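Local coordinates for protein lamina-associated polypeptide 2 isoforms alpha/zeta (PDB 2V0X) that dimerises through this largely helical domain as a component of the nuclear lamina and probably associates with lamin A and chromatin, at residues R52-V57 / V177-C182; C59-S64 / L121-H126. The protein carries 2 engineered substitutions. All coordinates share one frame; numbering follows the deposited sequence.

Contact 1 (R52-V57 / V177-C182); sequences RQLPSV and VRMSAC
The connection between helix 35-46 and helix 66-72 runs here as an extended strap, polyproline-II-like from Q53 to S56, and lies against the long helix 152-196. L54 and P55 both turn their CB atoms toward the helix, where they meet M179 and C182, residues one turn apart on the same helical face. The tightest touch belongs to L54, whose CD2 presses on CB of C182 at 3.4 Å, closer than usual van der Waals contact. The same methyl lies 3.8 Å from SG of C182, so this one branch covers both side-chain atoms of the cysteine. P55 meets M179, a selenomethionine, tip to tip, with CG of the proline 4.0 Å from SE. The M179 chain is bent at both chi2 (-45°) and chi3 (-48°), folding CE back so that it faces CD2 of L54 at 4.4 Å. Around this apolar patch, helix 100-146 closes in through A116, which touches both L54 and M179. The strap is also tied on its approach: R52 pairs with E46 in a salt bridge, and W47 NE1 donates to the carbonyl of A181. V177 and S180 pack instead on L121 and A120 of the second subunit. This extended, non-helical segment thus lies over the groove between helices 152-196 and 100-146 of the helical dimerization domain, its leucine in contact with both.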
loop_
_atom_site.group_PDB
_atom_site.type_symbol
_atom_site.label_atom_id
_atom_site.label_comp_id
_atom_site.label_asym_id
_atom_site.label_seq_id
_atom_site.Cartn_x
_atom_site.Cartn_y
_atom_site.Cartn_z
ATOM N N ARG B 52 2.613 9.710 -13.109
ATOM C CA ARG B 52 3.018 10.885 -12.342
ATOM C C ARG B 52 3.872 10.511 -11.131
ATOM O O ARG B 52 3.775 9.409 -10.593
ATOM C CB ARG B 52 1.776 11.688 -11.909
ATOM C CG ARG B 52 1.959 12.573 -10.670
ATOM C CD ARG B 52 0.891 13.666 -10.553
ATOM N NE ARG B 52 -0.450 13.223 -10.941
ATOM C CZ ARG B 52 -1.205 12.371 -10.252
ATOM N NH1 ARG B 52 -0.768 11.841 -9.112
ATOM N NH2 ARG B 52 -2.415 12.055 -10.703
ATOM N N GLN B 53 4.745 11.431 -10.750
ATOM C CA GLN B 53 5.644 11.251 -9.620
ATOM C C GLN B 53 4.843 11.136 -8.325
ATOM O O GLN B 53 3.826 11.804 -8.153
ATOM C CB GLN B 53 6.594 12.445 -9.550
ATOM C CG GLN B 53 7.780 12.272 -8.647
ATOM C CD GLN B 53 8.862 13.281 -8.954
ATOM O OE1 GLN B 53 9.974 12.917 -9.347
ATOM N NE2 GLN B 53 8.531 14.557 -8.827
ATOM N N LEU B 54 5.328 10.310 -7.411
ATOM C CA LEU B 54 4.663 10.092 -6.134
ATOM C C LEU B 54 4.905 11.173 -5.083
ATOM O O LEU B 54 6.020 11.668 -4.948
ATOM C CB LEU B 54 5.116 8.751 -5.562
ATOM C CG LEU B 54 4.777 7.538 -6.434
ATOM C CD1 LEU B 54 5.422 6.293 -5.877
ATOM C CD2 LEU B 54 3.284 7.388 -6.515
ATOM N N PRO B 55 3.858 11.571 -4.338
ATOM C CA PRO B 55 4.039 12.596 -3.294
ATOM C C PRO B 55 4.934 12.042 -2.182
ATOM O O PRO B 55 4.950 10.834 -1.920
ATOM C CB PRO B 55 2.614 12.838 -2.792
ATOM C CG PRO B 55 1.916 11.565 -3.089
ATOM C CD PRO B 55 2.436 11.214 -4.468
ATOM N N SER B 56 5.699 12.921 -1.554
ATOM C CA SER B 56 6.610 12.529 -0.491
ATOM C C SER B 56 5.904 12.384 0.860
ATOM O O SER B 56 4.905 13.049 1.139
ATOM C CB SER B 56 7.731 13.576 -0.373
ATOM O OG SER B 56 8.639 13.255 0.665
ATOM N N VAL B 57 6.428 11.490 1.689
ATOM C CA VAL B 57 5.885 11.270 3.031
ATOM C C VAL B 57 6.986 11.561 4.048
ATOM O O VAL B 57 6.752 11.488 5.245
ATOM C CB VAL B 57 5.418 9.795 3.240
ATOM C CG1 VAL B 57 4.112 9.524 2.524
ATOM C CG2 VAL B 57 6.487 8.843 2.784
ATOM N N VAL B 177 -4.754 5.520 1.686
ATOM C CA VAL B 177 -5.655 5.302 0.550
ATOM C C VAL B 177 -5.028 5.948 -0.702
ATOM O O VAL B 177 -5.032 5.371 -1.785
ATOM C CB VAL B 177 -7.069 5.933 0.829
ATOM C CG1 VAL B 177 -7.922 6.001 -0.473
ATOM C CG2 VAL B 177 -7.830 5.099 1.869
ATOM N N ARG B 178 -4.486 7.148 -0.533
ATOM C CA ARG B 178 -3.835 7.875 -1.632
ATOM C C ARG B 178 -2.625 7.100 -2.178
ATOM O O ARG B 178 -2.481 6.924 -3.387
ATOM C CB ARG B 178 -3.396 9.278 -1.163
ATOM C CG ARG B 178 -2.763 10.120 -2.266
ATOM C CD ARG B 178 -2.763 11.599 -1.927
ATOM N NE ARG B 178 -4.119 12.127 -1.812
ATOM C CZ ARG B 178 -4.529 12.938 -0.841
ATOM N NH1 ARG B 178 -3.689 13.320 0.115
ATOM N NH2 ARG B 178 -5.784 13.375 -0.833
HETATM N N MSE B 179 -1.750 6.650 -1.283
HETATM C CA MSE B 179 -0.579 5.878 -1.685
HETATM C C MSE B 179 -0.974 4.590 -2.412
HETATM O O MSE B 179 -0.337 4.211 -3.409
HETATM C CB MSE B 179 0.320 5.565 -0.482
HETATM C CG MSE B 179 1.021 6.790 0.147
HETATM SE SE MSE B 179 1.837 8.014 -1.169
HETATM C CE MSE B 179 2.747 6.757 -2.239
ATOM N N SER B 180 -2.027 3.926 -1.927
ATOM C CA SER B 180 -2.526 2.695 -2.543
ATOM C C SER B 180 -3.063 2.968 -3.952
ATOM O O SER B 180 -2.852 2.174 -4.861
ATOM C CB SER B 180 -3.645 2.067 -1.692
ATOM O OG SER B 180 -3.148 1.583 -0.451
ATOM N N ALA B 181 -3.746 4.096 -4.118
ATOM C CA ALA B 181 -4.309 4.469 -5.408
ATOM C C ALA B 181 -3.187 4.715 -6.413
ATOM O O ALA B 181 -3.288 4.294 -7.564
ATOM C CB ALA B 181 -5.208 5.709 -5.285
ATOM N N CYS B 182 -2.093 5.310 -5.950
ATOM C CA CYS B 182 -0.937 5.597 -6.800
ATOM C C CYS B 182 -0.304 4.290 -7.257
ATOM O O CYS B 182 0.052 4.139 -8.429
ATOM C CB CYS B 182 0.097 6.440 -6.039
ATOM S SG CYS B 182 -0.356 8.198 -5.803
#

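Contact 2 (C59-S64 / L121-H126)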
loop_
_atom_site.group_PDB
_atom_site.type_symbol
_atom_site.label_atom_id
_atom_site.label_comp_id
_atom_site.label_asym_id
_atom_site.label_seq_id
_atom_site.Cartn_x
_atom_site.Cartn_y
_atom_site.Cartn_z
ATOM N N CYS B 59 8.308 14.307 5.255
ATOM C CA CYS B 59 8.053 15.331 6.271
ATOM C C CYS B 59 6.926 14.982 7.212
ATOM O O CYS B 59 6.973 15.315 8.394
ATOM C CB CYS B 59 7.722 16.691 5.644
ATOM S SG CYS B 59 9.122 17.470 4.872
ATOM N N ARG B 60 5.880 14.388 6.663
ATOM C CA ARG B 60 4.717 14.055 7.456
ATOM C C ARG B 60 4.825 12.741 8.220
ATOM O O ARG B 60 4.303 12.614 9.323
ATOM C CB ARG B 60 3.466 14.098 6.566
ATOM C CG ARG B 60 3.113 15.525 6.127
ATOM C CD ARG B 60 2.157 15.580 4.937
ATOM N NE ARG B 60 1.420 16.848 4.898
ATOM C CZ ARG B 60 1.882 17.996 4.401
ATOM N NH1 ARG B 60 3.095 18.075 3.881
ATOM N NH2 ARG B 60 1.124 19.081 4.430
ATOM N N TYR B 61 5.567 11.790 7.671
ATOM C CA TYR B 61 5.719 10.497 8.315
ATOM C C TYR B 61 7.168 10.050 8.297
ATOM O O TYR B 61 7.491 8.986 7.765
ATOM C CB TYR B 61 4.836 9.483 7.586
ATOM C CG TYR B 61 3.390 9.918 7.558
ATOM C CD1 TYR B 61 2.836 10.488 6.419
ATOM C CD2 TYR B 61 2.572 9.745 8.678
ATOM C CE1 TYR B 61 1.496 10.862 6.383
ATOM C CE2 TYR B 61 1.235 10.123 8.650
ATOM C CZ TYR B 61 0.706 10.672 7.505
ATOM O OH TYR B 61 -0.631 11.007 7.477
ATOM N N PRO B 62 8.048 10.825 8.955
ATOM C CA PRO B 62 9.482 10.544 9.029
ATOM C C PRO B 62 9.822 9.224 9.735
ATOM O O PRO B 62 9.216 8.854 10.745
ATOM C CB PRO B 62 10.014 11.746 9.812
ATOM C CG PRO B 62 8.892 12.014 10.770
ATOM C CD PRO B 62 7.688 11.927 9.871
ATOM N N VAL B 63 10.821 8.533 9.203
ATOM C CA VAL B 63 11.265 7.279 9.775
ATOM C C VAL B 63 12.796 7.288 9.797
ATOM O O VAL B 63 13.436 7.951 8.973
ATOM C CB VAL B 63 10.712 6.074 8.980
ATOM C CG1 VAL B 63 11.371 4.778 9.438
ATOM C CG2 VAL B 63 9.193 5.966 9.190
ATOM N N SER B 64 13.372 6.590 10.769
ATOM C CA SER B 64 14.811 6.513 10.920
ATOM C C SER B 64 15.282 5.083 11.149
ATOM O O SER B 64 14.478 4.190 11.465
ATOM C CB SER B 64 15.259 7.381 12.104
ATOM O OG SER B 64 14.913 8.743 11.910
ATOM N N LEU B 121 3.826 2.041 3.944
ATOM C CA LEU B 121 4.432 1.338 5.070
ATOM C C LEU B 121 4.866 2.369 6.123
ATOM O O LEU B 121 4.645 2.162 7.326
ATOM C CB LEU B 121 5.634 0.531 4.570
ATOM C CG LEU B 121 6.455 -0.528 5.303
ATOM C CD1 LEU B 121 6.843 -0.090 6.688
ATOM C CD2 LEU B 121 5.708 -1.823 5.335
ATOM N N GLN B 122 5.482 3.474 5.691
ATOM C CA GLN B 122 5.904 4.509 6.646
ATOM C C GLN B 122 4.704 5.071 7.382
ATOM O O GLN B 122 4.778 5.367 8.560
ATOM C CB GLN B 122 6.622 5.682 5.956
ATOM C CG GLN B 122 8.067 5.391 5.649
ATOM C CD GLN B 122 8.737 6.556 4.955
ATOM O OE1 GLN B 122 8.805 7.668 5.492
ATOM N NE2 GLN B 122 9.217 6.315 3.755
ATOM N N ILE B 123 3.632 5.306 6.650
ATOM C CA ILE B 123 2.412 5.826 7.240
ATOM C C ILE B 123 1.870 4.782 8.234
ATOM O O ILE B 123 1.559 5.113 9.376
ATOM C CB ILE B 123 1.344 6.099 6.145
ATOM C CG1 ILE B 123 1.836 7.197 5.201
ATOM C CG2 ILE B 123 0.013 6.532 6.793
ATOM C CD1 ILE B 123 0.949 7.393 3.938
ATOM N N ALA B 124 1.796 3.520 7.811
ATOM C CA ALA B 124 1.276 2.459 8.688
ATOM C C ALA B 124 2.054 2.364 9.979
ATOM O O ALA B 124 1.462 2.146 11.046
ATOM C CB ALA B 124 1.255 1.095 7.983
ATOM N N ALA B 125 3.381 2.482 9.874
ATOM C CA ALA B 125 4.265 2.439 11.039
ATOM C C ALA B 125 3.859 3.525 12.033
ATOM O O ALA B 125 3.804 3.291 13.240
ATOM C CB ALA B 125 5.740 2.635 10.614
ATOM N N HIS B 126 3.596 4.722 11.524
ATOM C CA HIS B 126 3.183 5.819 12.393
ATOM C C HIS B 126 1.813 5.524 12.977
ATOM O O HIS B 126 1.568 5.781 14.147
ATOM C CB HIS B 126 3.178 7.149 11.637
ATOM C CG HIS B 126 4.530 7.772 11.544
ATOM N ND1 HIS B 126 4.948 8.775 12.397
ATOM C CD2 HIS B 126 5.593 7.485 10.755
ATOM C CE1 HIS B 126 6.211 9.071 12.143
ATOM N NE2 HIS B 126 6.624 8.304 11.151
#
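Over one face of the Y61 ring lies the CG1 methylene of I123, a CH-pi contact 3.9 Å from the centroid, while H126 sits at the ring's edge. The H126 imidazole in turn receives that tyrosine edge on one face, with the ring planes at 70° and centroids 5.8 Å apart, an edge-to-face pair; CB of Y61 lies off-centre over the imidazole. At the rim of the imidazole are P62 O and, 4.0 Å from NE2, CG2 of V63. NE2 of H126 donates to P62 O over 2.7 Å, with an N-H...O angle of 151°. The acceptor lies almost in the imidazole plane, whereas the donor approaches from above the carbonyl plane, 41° out of it. Crossing Q122 obliquely, V63 puts CG2 3.8 Å from CG of that residue. Past helix 100-146, the hydroxyl of Y61 hydrogen-bonds D175 of helix 152-196, and H126 also stacks with F33 of the second subunit. The buried imidazole thus has its rotation set by a backbone bond as well as by its aromatic neighbours. Donation from NE2 requires a proton on that nitrogen but leaves the charge of the ring undecided.

How the contacts relate
Both contacts involve the same connection, between helices 35-46 and 66-72, but different long helices: residues 52-57 rest on helix 152-196, whereas the loop residues 59-64 rest on helix 100-146. The centre of contact 1 lies about 4 Å from the centre of the chain, that of contact 2 about 13 Å, yet each is only partly buried, combining buried helical residues with an exposed loop proline. Their chemistry diverges: aliphatic, sulfur and selenium groups meet in contact 1, whereas contact 2 relies on aromatic rings and a side-chain-to-backbone bond. They adjoin directly where CD1 of I123 packs on CG of M179 at 3.8 Å. Both border the second subunit.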